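Local coordinates for uncharacterized protein DUF1185 (Bordetella bronchiseptica RB50, PDB 3BYQ), which is of unknown function but adopts a variant of the Bacillus chorismate mutase fold and probably takes part in amino-acid metabolism, at residues M2-I7 with M54-S59; E15-E20 with A172-R177; G127-V132 with S148-I153. All coordinates share one frame; numbering follows the deposited sequence. Where two conformers were deposited one is given.

Three contacts in different parts of one fold rest on different chemistry. Contact 3 pairs two neighbouring strands of the central sheet; partly buried, with most of its touching residues buried, it is built from backbone hydrogen bonds and apolar side chains, with one salt bridge. Contact 1 is a surface contact in which a carboxylate and an isoleucine tie the N-terminal loop to helix 51-72. Contact 2, partly buried, joins the far end of strand 7-17 to the loop after strand 161-169 through a histidine and a valine. Contacts 1 and 2 thus sit at the two ends of strand 7-17, about 36 Å apart between centres. Contacts 2 and 3 reach the same sheet and touch, Glu15 against Ile149.

Contact 1: residues M2-I7 with M54-S59. With EDO (1,2-ethanediol), chain Q; EDO (1,2-ethanediol), chain X.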
loop_
_atom_site.group_PDB
_atom_site.type_symbol
_atom_site.label_atom_id
_atom_site.label_comp_id
_atom_site.label_asym_id
_atom_site.label_seq_id
_atom_site.Cartn_x
_atom_site.Cartn_y
_atom_site.Cartn_z
HETATM N N MSE B 2 -17.054 -26.537 -23.186
HETATM C CA MSE B 2 -15.772 -26.348 -22.440
HETATM C C MSE B 2 -16.003 -25.465 -21.198
HETATM O O MSE B 2 -16.749 -24.478 -21.214
HETATM C CB MSE B 2 -14.686 -25.754 -23.347
ATOM N N SER B 3 -15.352 -25.849 -20.118
ATOM C CA SER B 3 -15.500 -25.130 -18.861
ATOM C C SER B 3 -14.997 -23.715 -18.956
ATOM O O SER B 3 -14.001 -23.425 -19.598
ATOM C CB SER B 3 -14.729 -25.825 -17.748
ATOM O OG SER B 3 -14.866 -25.130 -16.538
ATOM N N LEU B 4 -15.709 -22.853 -18.261
ATOM C CA LEU B 4 -15.348 -21.435 -18.160
ATOM C C LEU B 4 -14.510 -21.178 -16.920
ATOM O O LEU B 4 -14.193 -20.012 -16.600
ATOM C CB LEU B 4 -16.615 -20.581 -18.047
ATOM C CG LEU B 4 -17.512 -20.539 -19.272
ATOM C CD1 LEU B 4 -18.865 -19.843 -18.950
ATOM C CD2 LEU B 4 -16.737 -19.833 -20.391
ATOM N N ILE B 5 -14.158 -22.254 -16.226
ATOM C CA ILE B 5 -13.459 -22.145 -14.932
ATOM C C ILE B 5 -12.102 -22.784 -14.994
ATOM O O ILE B 5 -11.978 -23.995 -15.066
ATOM C CB ILE B 5 -14.270 -22.766 -13.799
ATOM C CG1 ILE B 5 -15.666 -22.128 -13.731
ATOM C CG2 ILE B 5 -13.508 -22.610 -12.450
ATOM C CD1 ILE B 5 -16.538 -22.722 -12.623
ATOM N N GLU B 6 -11.077 -21.944 -14.973
ATOM C CA GLU B 6 -9.685 -22.417 -14.998
ATOM C C GLU B 6 -8.945 -21.805 -13.821
ATOM O O GLU B 6 -8.677 -20.627 -13.816
ATOM C CB GLU B 6 -9.015 -22.012 -16.298
ATOM C CG GLU B 6 -9.693 -22.606 -17.505
ATOM C CD GLU B 6 -9.145 -22.073 -18.811
ATOM O OE1 GLU B 6 -8.179 -21.274 -18.813
ATOM O OE2 GLU B 6 -9.704 -22.453 -19.847
ATOM N N ILE B 7 -8.592 -22.641 -12.851
ATOM C CA ILE B 7 -7.933 -22.178 -11.601
ATOM C C ILE B 7 -6.398 -22.149 -11.713
ATOM O O ILE B 7 -5.757 -23.165 -12.018
ATOM C CB ILE B 7 -8.330 -23.091 -10.408
ATOM C CG1 ILE B 7 -9.849 -23.196 -10.261
ATOM C CG2 ILE B 7 -7.692 -22.594 -9.071
ATOM C CD1 ILE B 7 -10.289 -24.243 -9.259
HETATM N N MSE B 54 -22.141 -17.517 -14.409
HETATM C CA MSE B 54 -22.687 -17.524 -13.042
HETATM C C MSE B 54 -23.149 -18.915 -12.646
HETATM O O MSE B 54 -22.935 -19.370 -11.519
HETATM C CB MSE B 54 -23.814 -16.516 -12.892
HETATM C CG MSE B 54 -24.235 -16.308 -11.485
HETATM SE SE MSE B 54 -25.412 -14.812 -11.272
HETATM C CE MSE B 54 -26.970 -15.555 -12.095
ATOM N N ALA B 55 -23.764 -19.608 -13.600
ATOM C CA ALA B 55 -24.258 -20.974 -13.375
ATOM C C ALA B 55 -23.130 -21.953 -13.109
ATOM O O ALA B 55 -23.177 -22.739 -12.141
ATOM C CB ALA B 55 -25.094 -21.459 -14.576
ATOM N N GLU B 56 -22.098 -21.900 -13.933
ATOM C CA GLU B 56 -20.976 -22.819 -13.761
ATOM C C GLU B 56 -20.178 -22.574 -12.471
ATOM O O GLU B 56 -19.688 -23.510 -11.847
ATOM C CB GLU B 56 -20.033 -22.833 -14.948
ATOM C CG GLU B 56 -19.162 -24.085 -14.895
ATOM C CD GLU B 56 -18.112 -24.163 -15.974
ATOM O OE1 GLU B 56 -18.211 -23.395 -16.975
ATOM O OE2 GLU B 56 -17.205 -25.029 -15.794
ATOM N N LEU B 57 -20.103 -21.311 -12.069
ATOM C CA LEU B 57 -19.373 -20.912 -10.863
ATOM C C LEU B 57 -19.939 -21.502 -9.584
ATOM O O LEU B 57 -19.257 -21.550 -8.571
ATOM C CB LEU B 57 -19.261 -19.386 -10.762
ATOM C CG LEU B 57 -18.225 -18.769 -11.711
ATOM C CD1 LEU B 57 -18.505 -17.248 -11.865
ATOM C CD2 LEU B 57 -16.780 -19.072 -11.252
ATOM N N ARG B 58 -21.169 -21.993 -9.635
ATOM C CA ARG B 58 -21.736 -22.617 -8.442
ATOM C C ARG B 58 -20.837 -23.759 -7.972
ATOM O O ARG B 58 -20.660 -23.939 -6.781
ATOM C CB ARG B 58 -23.165 -23.097 -8.699
ATOM C CG ARG B 58 -23.957 -23.452 -7.455
ATOM C CD ARG B 58 -24.545 -22.224 -6.772
ATOM N NE ARG B 58 -25.536 -21.564 -7.616
ATOM C CZ ARG B 58 -26.779 -22.007 -7.797
ATOM N NH1 ARG B 58 -27.246 -23.048 -7.130
ATOM N NH2 ARG B 58 -27.592 -21.354 -8.606
ATOM N N SER B 59 -20.242 -24.476 -8.926
ATOM C CA SER B 59 -19.349 -25.607 -8.596
ATOM C C SER B 59 -18.091 -25.144 -7.865
ATOM O O SER B 59 -17.551 -25.855 -7.022
ATOM C CB SER B 59 -18.961 -26.429 -9.829
ATOM O OG SER B 59 -18.276 -25.644 -10.777
HETATM C C1 EDO Q . -25.036 -26.251 -5.324
HETATM O O1 EDO Q . -24.913 -26.631 -6.701
HETATM C C2 EDO Q . -26.449 -25.770 -5.036
HETATM O O2 EDO Q . -26.446 -24.402 -4.617
HETATM C C1 EDO X . -14.994 -22.428 -23.649
HETATM O O1 EDO X . -15.492 -21.596 -24.718
HETATM C C2 EDO X . -14.671 -21.628 -22.389
HETATM O O2 EDO X . -13.263 -21.657 -22.072
#
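Glu56, on helix 51-72, grips Ser3 and Leu4 in the loop that leads into strand 7-17, so that its carboxylate clasps an ST turn. Within the turn Ser3 OG accepts from the backbone N of Ile5 at 3.0 Å, while the same hydroxyl donates to the carboxylate. That bond, from Ser3 OG to Glu56 OE2 at 2.5 Å, is very short, and its exact length is doubtful. The second oxygen, Glu56 OE1, takes the Leu4 N-H on its syn side in a nearly straight bond of 2.9 Å (167°). Serine suits this place because one hydroxyl serves as donor and acceptor at once. Glutamate suits its own because the chain, with CG anti to the backbone N (chi1 -163°) and extended beyond, carries both oxygens across to the loop.

The tight part of the contact is the tip of Ile5, which reaches toward the Glu56 side chain, tip to tip. Ile5 CD1 sits 3.3 Å from Glu56 O. It also meets Leu57 CD2 at 3.9 Å. Leu57 is buried, packed further against Ile38, Val97 and Ala101, so the isoleucine methyl rests on an apolar neighbour while its closest one is the Glu56 carbonyl.

The looser side is the start of the chain, where Met2 and Ser3 are exposed. A 1,2-ethanediol, probably from the crystallisation liquor, settles there and donates from its O2 to Ser3 O over 3.1 Å.

Contact 2: residues E15-E20 with A172-R177; sequences ETTYHE and ARVHAR. With EDO (1,2-ethanediol), chain R; EDO (1,2-ethanediol), chain P; EDO (1,2-ethanediol), chain Y; EDO (1,2-ethanediol), chain C.
Val174 and His175 meet Thr17, His19 and Glu20, at the end of strand 7-17 and in the loop that follows it. Ala172 comes first in 172-177, its carbonyl taken by a hydroxyl of an ethanediol. Arg173 takes its polar partners elsewhere: its NH1 donates to Phe146 O and Arg143 O, and its NE forms a salt bridge with Glu93 of a third subunit.

Val174 then presses both methyls against 15-20. Its CG1 lies 3.5 Å from Thr17 O and 3.8 Å from Thr17 CG2, the two side chains crossing at about a right angle, while CG2 faces the peptide between His19 and Glu20. That same CG2 also sits over the centre of the His175 ring, 3.9 Å above its plane. A branched, compact valine suits a place between a strand end and an aromatic face.

His175 makes the polar link. Its NE2 accepts from Glu20 N at 2.9 Å (161°), the donor tilted 32° from the ring plane. At the ring's edge its other nitrogen, ND1, is hydrogen-bonded at 3.0 Å to O2 of a second ethanediol, like the first probably from the crystallisation liquor. The O1 hydroxyl of this diol donates to Ala176 O, so one small molecule spans ring and backbone. Ala176 N in turn bonds to Arg173 O at 3.2 Å, and Arg177 folds back, its NH1 donating to His175 O at 3.0 Å.

Glu20 meanwhile spends its carboxylate on other chains, most strongly on Arg158 of the second subunit. Residues 173-176 thus form a beta turn docked beside strand 7-17, whose residues 15-17 pair antiparallel with a strand of the second subunit, so that the sheet runs on across the interface.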
loop_
_atom_site.group_PDB
_atom_site.type_symbol
_atom_site.label_atom_id
_atom_site.label_comp_id
_atom_site.label_asym_id
_atom_site.label_seq_id
_atom_site.Cartn_x
_atom_site.Cartn_y
_atom_site.Cartn_z
ATOM N N GLU B 15 -7.188 -17.824 10.527
ATOM C CA GLU B 15 -6.742 -16.849 11.513
ATOM C C GLU B 15 -7.364 -17.208 12.846
ATOM O O GLU B 15 -8.582 -17.251 12.978
ATOM C CB GLU B 15 -7.210 -15.447 11.071
ATOM C CG GLU B 15 -6.805 -14.318 11.991
ATOM C CD GLU B 15 -7.584 -13.039 11.717
ATOM O OE1 GLU B 15 -8.837 -12.970 11.926
ATOM O OE2 GLU B 15 -6.915 -12.067 11.303
ATOM N N THR B 16 -6.528 -17.440 13.834
ATOM C CA THR B 16 -6.982 -17.783 15.176
ATOM C C THR B 16 -6.668 -16.597 16.062
ATOM O O THR B 16 -5.514 -16.171 16.143
ATOM C CB THR B 16 -6.273 -19.031 15.715
ATOM O OG1 THR B 16 -6.414 -20.116 14.766
ATOM C CG2 THR B 16 -6.843 -19.442 17.067
ATOM N N THR B 17 -7.719 -16.044 16.669
ATOM C CA THR B 17 -7.568 -14.916 17.583
ATOM C C THR B 17 -7.842 -15.332 19.025
ATOM O O THR B 17 -8.925 -15.808 19.376
ATOM C CB THR B 17 -8.511 -13.774 17.202
ATOM O OG1 THR B 17 -8.244 -13.366 15.851
ATOM C CG2 THR B 17 -8.329 -12.581 18.144
ATOM N N TYR B 18 -6.829 -15.145 19.852
ATOM C CA TYR B 18 -6.885 -15.530 21.253
ATOM C C TYR B 18 -7.456 -14.415 22.129
ATOM O O TYR B 18 -8.099 -14.661 23.151
ATOM C CB TYR B 18 -5.494 -15.924 21.756
ATOM C CG TYR B 18 -4.998 -17.133 21.065
ATOM C CD1 TYR B 18 -5.473 -18.389 21.410
ATOM C CD2 TYR B 18 -4.086 -17.040 20.030
ATOM C CE1 TYR B 18 -5.031 -19.518 20.747
ATOM C CE2 TYR B 18 -3.647 -18.150 19.364
ATOM C CZ TYR B 18 -4.139 -19.391 19.710
ATOM O OH TYR B 18 -3.699 -20.519 19.044
ATOM N N HIS B 19 -7.148 -13.184 21.741
ATOM C CA HIS B 19 -7.597 -11.996 22.466
ATOM C C HIS B 19 -7.303 -10.758 21.652
ATOM O O HIS B 19 -6.630 -10.844 20.629
ATOM C CB HIS B 19 -6.872 -11.861 23.822
ATOM C CG HIS B 19 -5.411 -11.545 23.716
ATOM N ND1 HIS B 19 -4.936 -10.272 23.484
ATOM C CD2 HIS B 19 -4.325 -12.329 23.854
ATOM C CE1 HIS B 19 -3.615 -10.293 23.481
ATOM N NE2 HIS B 19 -3.220 -11.531 23.692
ATOM N N GLU B 20 -7.809 -9.634 22.159
ATOM C CA GLU B 20 -7.468 -8.288 21.656
ATOM C C GLU B 20 -7.245 -7.346 22.835
ATOM O O GLU B 20 -7.896 -6.307 22.984
ATOM C CB GLU B 20 -8.464 -7.739 20.654
ATOM C CG GLU B 20 -7.791 -6.650 19.846
ATOM C CD GLU B 20 -8.700 -5.944 18.887
ATOM O OE1 GLU B 20 -9.928 -6.163 18.850
ATOM O OE2 GLU B 20 -8.155 -5.139 18.150
ATOM N N ALA B 172 -18.271 -15.504 17.953
ATOM C CA ALA B 172 -18.377 -14.057 18.197
ATOM C C ALA B 172 -17.020 -13.376 18.274
ATOM O O ALA B 172 -15.976 -14.032 18.428
ATOM C CB ALA B 172 -19.146 -13.813 19.487
ATOM N N ARG B 173 -17.037 -12.056 18.187
ATOM C CA ARG B 173 -15.809 -11.282 18.461
ATOM C C ARG B 173 -15.270 -11.695 19.843
ATOM O O ARG B 173 -16.043 -11.939 20.794
ATOM C CB ARG B 173 -16.058 -9.791 18.494
ATOM C CG ARG B 173 -16.529 -9.182 17.178
ATOM C CD ARG B 173 -16.635 -7.643 17.228
ATOM N NE ARG B 173 -17.608 -7.205 18.218
ATOM C CZ ARG B 173 -18.917 -7.257 18.032
ATOM N NH1 ARG B 173 -19.429 -7.724 16.908
ATOM N NH2 ARG B 173 -19.717 -6.849 19.005
ATOM N N VAL B 174 -13.959 -11.690 19.980
ATOM C CA VAL B 174 -13.331 -12.190 21.232
ATOM C C VAL B 174 -13.674 -11.422 22.486
ATOM O O VAL B 174 -13.658 -12.010 23.562
ATOM C CB VAL B 174 -11.776 -12.347 21.116
ATOM C CG1 VAL B 174 -11.458 -13.436 20.077
ATOM C CG2 VAL B 174 -11.161 -10.980 20.759
ATOM N N HIS B 175 -14.026 -10.144 22.335
ATOM C CA HIS B 175 -14.443 -9.287 23.468
ATOM C C HIS B 175 -15.783 -8.630 23.233
ATOM O O HIS B 175 -16.026 -7.527 23.674
ATOM C CB HIS B 175 -13.396 -8.222 23.821
ATOM C CG HIS B 175 -12.054 -8.797 24.080
ATOM N ND1 HIS B 175 -11.851 -9.904 24.881
ATOM C CD2 HIS B 175 -10.836 -8.414 23.639
ATOM C CE1 HIS B 175 -10.559 -10.187 24.896
ATOM N NE2 HIS B 175 -9.923 -9.294 24.162
ATOM N N ALA B 176 -16.659 -9.335 22.545
ATOM C CA ALA B 176 -18.014 -8.827 22.305
ATOM C C ALA B 176 -18.677 -8.451 23.627
ATOM O O ALA B 176 -18.764 -9.269 24.579
ATOM C CB ALA B 176 -18.853 -9.821 21.530
ATOM N N ARG B 177 -19.168 -7.219 23.661
ATOM C CA ARG B 177 -19.815 -6.648 24.855
ATOM C C ARG B 177 -20.747 -5.462 24.641
ATOM O O ARG B 177 -20.857 -4.601 25.499
ATOM C CB ARG B 177 -18.727 -6.288 25.855
ATOM C CG ARG B 177 -17.747 -5.220 25.410
ATOM C CD ARG B 177 -16.540 -5.274 26.327
ATOM N NE ARG B 177 -15.592 -4.158 26.173
ATOM C CZ ARG B 177 -14.563 -4.143 25.327
ATOM N NH1 ARG B 177 -14.373 -5.112 24.446
ATOM N NH2 ARG B 177 -13.732 -3.116 25.332
HETATM C C1 EDO R . -16.091 -9.654 27.346
HETATM O O1 EDO R . -16.822 -10.174 26.219
HETATM C C2 EDO R . -14.572 -9.656 27.124
HETATM O O2 EDO R . -14.015 -10.916 26.693
HETATM C C1 EDO P . -14.705 -16.190 20.388
HETATM O O1 EDO P . -15.499 -16.592 19.272
HETATM C C2 EDO P . -15.556 -15.623 21.487
HETATM O O2 EDO P . -16.515 -16.597 21.919
HETATM C C1 EDO Y . -4.825 -22.935 15.018
HETATM O O1 EDO Y . -5.830 -22.571 15.950
HETATM C C2 EDO Y . -3.502 -22.842 15.737
HETATM O O2 EDO Y . -3.476 -23.896 16.696
HETATM C C1 EDO C . -25.282 -5.396 27.736
HETATM O O1 EDO C . -26.473 -4.661 27.421
HETATM C C2 EDO C . -24.059 -4.542 27.431
HETATM O O2 EDO C . -22.875 -5.187 27.917
#

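Contact 3: residues G127-V132 with S148-I153; sequences GYRMMV and SIEIGI. With EDO (1,2-ethanediol), chain O.
Arg129 and Glu150 form a salt bridge across an antiparallel beta hairpin, at its open end, away from the turn that joins strands 130-136 and 147-151. The Arg129 side chain starts with CB, 3.4 Å from Glu150 OE2. CG follows, 4.0 Å from Glu150 OE1, and two like turns (chi2 -68°, chi3 -54°) bring CD and then NE round to that oxygen. NE donates to Glu150 OE1 at 2.9 Å in a nearly straight bond, approaching from above the carboxylate, and the two flat groups stand 68° apart. CZ is 3.9 Å from Gly152 CA, which lies over one guanidinium face; the backbone angles of Gly152 call for glycine, and Arg129 NH1 and Tyr128 O crowd the spot where a side chain would begin. At the tip NH1 is 3.1 Å from Gly152 O, and NH2 adds a weak bond to Glu150 OE1.

Backbone bonds join Met130 with Ile151 in both directions and Val132 with Ile149 likewise. Val132 CG2 meets Ile151 CG1 at 3.7 Å, on the face turned toward Val167 and Ala165 of strand 161-169.

Glu150 OE2 bonds to Tyr128 OH of a third subunit, while the Arg129 guanidinium approaches that of Arg129 from a second. The nearby Glu150 carboxylate probably offsets part of this like-charge approach.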
loop_
_atom_site.group_PDB
_atom_site.type_symbol
_atom_site.label_atom_id
_atom_site.label_comp_id
_atom_site.label_asym_id
_atom_site.label_seq_id
_atom_site.Cartn_x
_atom_site.Cartn_y
_atom_site.Cartn_z
ATOM N N GLY B 127 -2.685 -7.949 -5.943
ATOM C CA GLY B 127 -2.243 -7.754 -4.587
ATOM C C GLY B 127 -3.157 -6.979 -3.696
ATOM O O GLY B 127 -2.881 -6.810 -2.519
ATOM N N TYR B 128 -4.241 -6.468 -4.263
ATOM C CA TYR B 128 -5.182 -5.697 -3.491
ATOM C C TYR B 128 -5.671 -6.527 -2.299
ATOM O O TYR B 128 -6.011 -7.698 -2.435
ATOM C CB TYR B 128 -6.377 -5.283 -4.358
ATOM C CG TYR B 128 -7.335 -4.343 -3.663
ATOM C CD1 TYR B 128 -6.931 -3.057 -3.384
ATOM C CD2 TYR B 128 -8.640 -4.721 -3.319
ATOM C CE1 TYR B 128 -7.783 -2.162 -2.781
ATOM C CE2 TYR B 128 -9.493 -3.809 -2.656
ATOM C CZ TYR B 128 -9.040 -2.536 -2.402
ATOM O OH TYR B 128 -9.792 -1.548 -1.760
ATOM N N ARG B 129 -5.692 -5.882 -1.137
ATOM C CA ARG B 129 -6.144 -6.501 0.122
ATOM C C ARG B 129 -7.496 -5.928 0.475
ATOM O O ARG B 129 -7.678 -4.728 0.377
ATOM C CB ARG B 129 -5.219 -6.116 1.264
ATOM C CG ARG B 129 -3.740 -6.272 1.052
ATOM C CD ARG B 129 -3.327 -7.670 0.942
ATOM N NE ARG B 129 -3.732 -8.535 2.046
ATOM C CZ ARG B 129 -3.600 -9.855 2.025
ATOM N NH1 ARG B 129 -3.022 -10.449 0.987
ATOM N NH2 ARG B 129 -4.021 -10.584 3.033
HETATM N N MSE B 130 -8.419 -6.767 0.930
HETATM C CA MSE B 130 -9.768 -6.295 1.224
HETATM C C MSE B 130 -10.342 -6.898 2.488
HETATM O O MSE B 130 -10.259 -8.100 2.685
HETATM C CB MSE B 130 -10.657 -6.660 0.000
HETATM C CG MSE B 130 -12.053 -6.126 -0.029
HETATM SE SE MSE B 130 -12.857 -6.393 -1.770
HETATM C CE MSE B 130 -13.071 -8.291 -1.711
HETATM N N MSE B 131 -10.945 -6.049 3.321
HETATM C CA MSE B 131 -11.611 -6.495 4.555
HETATM C C MSE B 131 -12.937 -7.081 4.170
HETATM O O MSE B 131 -13.726 -6.435 3.474
HETATM C CB MSE B 131 -11.918 -5.347 5.532
HETATM C CG MSE B 131 -10.750 -4.601 6.060
HETATM SE SE MSE B 131 -9.514 -5.678 7.025
HETATM C CE MSE B 131 -10.614 -6.345 8.456
ATOM N N VAL B 132 -13.186 -8.297 4.628
ATOM C CA VAL B 132 -14.447 -9.000 4.314
ATOM C C VAL B 132 -15.310 -9.125 5.554
ATOM O O VAL B 132 -14.897 -9.719 6.549
ATOM C CB VAL B 132 -14.185 -10.419 3.715
ATOM C CG1 VAL B 132 -15.548 -11.098 3.331
ATOM C CG2 VAL B 132 -13.264 -10.297 2.500
ATOM N N SER B 148 -14.696 -9.171 10.871
ATOM C CA SER B 148 -14.030 -9.006 9.575
ATOM C C SER B 148 -12.770 -9.789 9.505
ATOM O O SER B 148 -12.140 -10.048 10.527
ATOM C CB SER B 148 -13.632 -7.518 9.365
ATOM O OG SER B 148 -14.745 -6.664 9.382
ATOM N N ILE B 149 -12.430 -10.198 8.289
ATOM C CA ILE B 149 -11.135 -10.818 8.004
ATOM C C ILE B 149 -10.607 -10.235 6.675
ATOM O O ILE B 149 -11.376 -10.010 5.747
ATOM C CB ILE B 149 -11.193 -12.335 7.980
ATOM C CG1 ILE B 149 -9.782 -12.898 7.798
ATOM C CG2 ILE B 149 -12.128 -12.818 6.866
ATOM C CD1 ILE B 149 -9.678 -14.446 7.856
ATOM N N GLU B 150 -9.314 -9.975 6.606
ATOM C CA GLU B 150 -8.726 -9.451 5.371
ATOM C C GLU B 150 -8.330 -10.577 4.436
ATOM O O GLU B 150 -7.712 -11.549 4.862
ATOM C CB GLU B 150 -7.484 -8.590 5.662
ATOM C CG GLU B 150 -7.111 -7.724 4.453
ATOM C CD GLU B 150 -5.806 -7.005 4.573
ATOM O OE1 GLU B 150 -4.767 -7.700 4.610
ATOM O OE2 GLU B 150 -5.826 -5.752 4.587
ATOM N N ILE B 151 -8.645 -10.430 3.153
ATOM C CA ILE B 151 -8.221 -11.401 2.152
ATOM C C ILE B 151 -7.386 -10.709 1.081
ATOM O O ILE B 151 -7.400 -9.467 0.946
ATOM C CB ILE B 151 -9.423 -12.126 1.464
ATOM C CG1 ILE B 151 -10.254 -11.166 0.596
ATOM C CG2 ILE B 151 -10.294 -12.834 2.528
ATOM C CD1 ILE B 151 -11.279 -11.867 -0.345
ATOM N N GLY B 152 -6.725 -11.529 0.284
ATOM C CA GLY B 152 -5.917 -11.044 -0.825
ATOM C C GLY B 152 -4.821 -12.014 -1.153
ATOM O O GLY B 152 -4.443 -12.840 -0.319
ATOM N N ILE B 153 -4.381 -11.958 -2.394
ATOM C CA ILE B 153 -3.261 -12.792 -2.867
ATOM C C ILE B 153 -2.312 -11.806 -3.527
ATOM O O ILE B 153 -2.702 -10.988 -4.360
ATOM C CB ILE B 153 -3.719 -13.927 -3.813
ATOM C CG1 ILE B 153 -4.600 -14.898 -3.019
ATOM C CG2 ILE B 153 -2.514 -14.712 -4.430
ATOM C CD1 ILE B 153 -5.179 -16.049 -3.846
HETATM C C1 EDO O . -4.752 -11.868 8.463
HETATM O O1 EDO O . -5.013 -10.531 8.006
HETATM C C2 EDO O . -5.661 -12.832 7.721
HETATM O O2 EDO O . -5.616 -12.553 6.311
HETATM O O HOH W 1 -5.776 -10.032 -3.939
#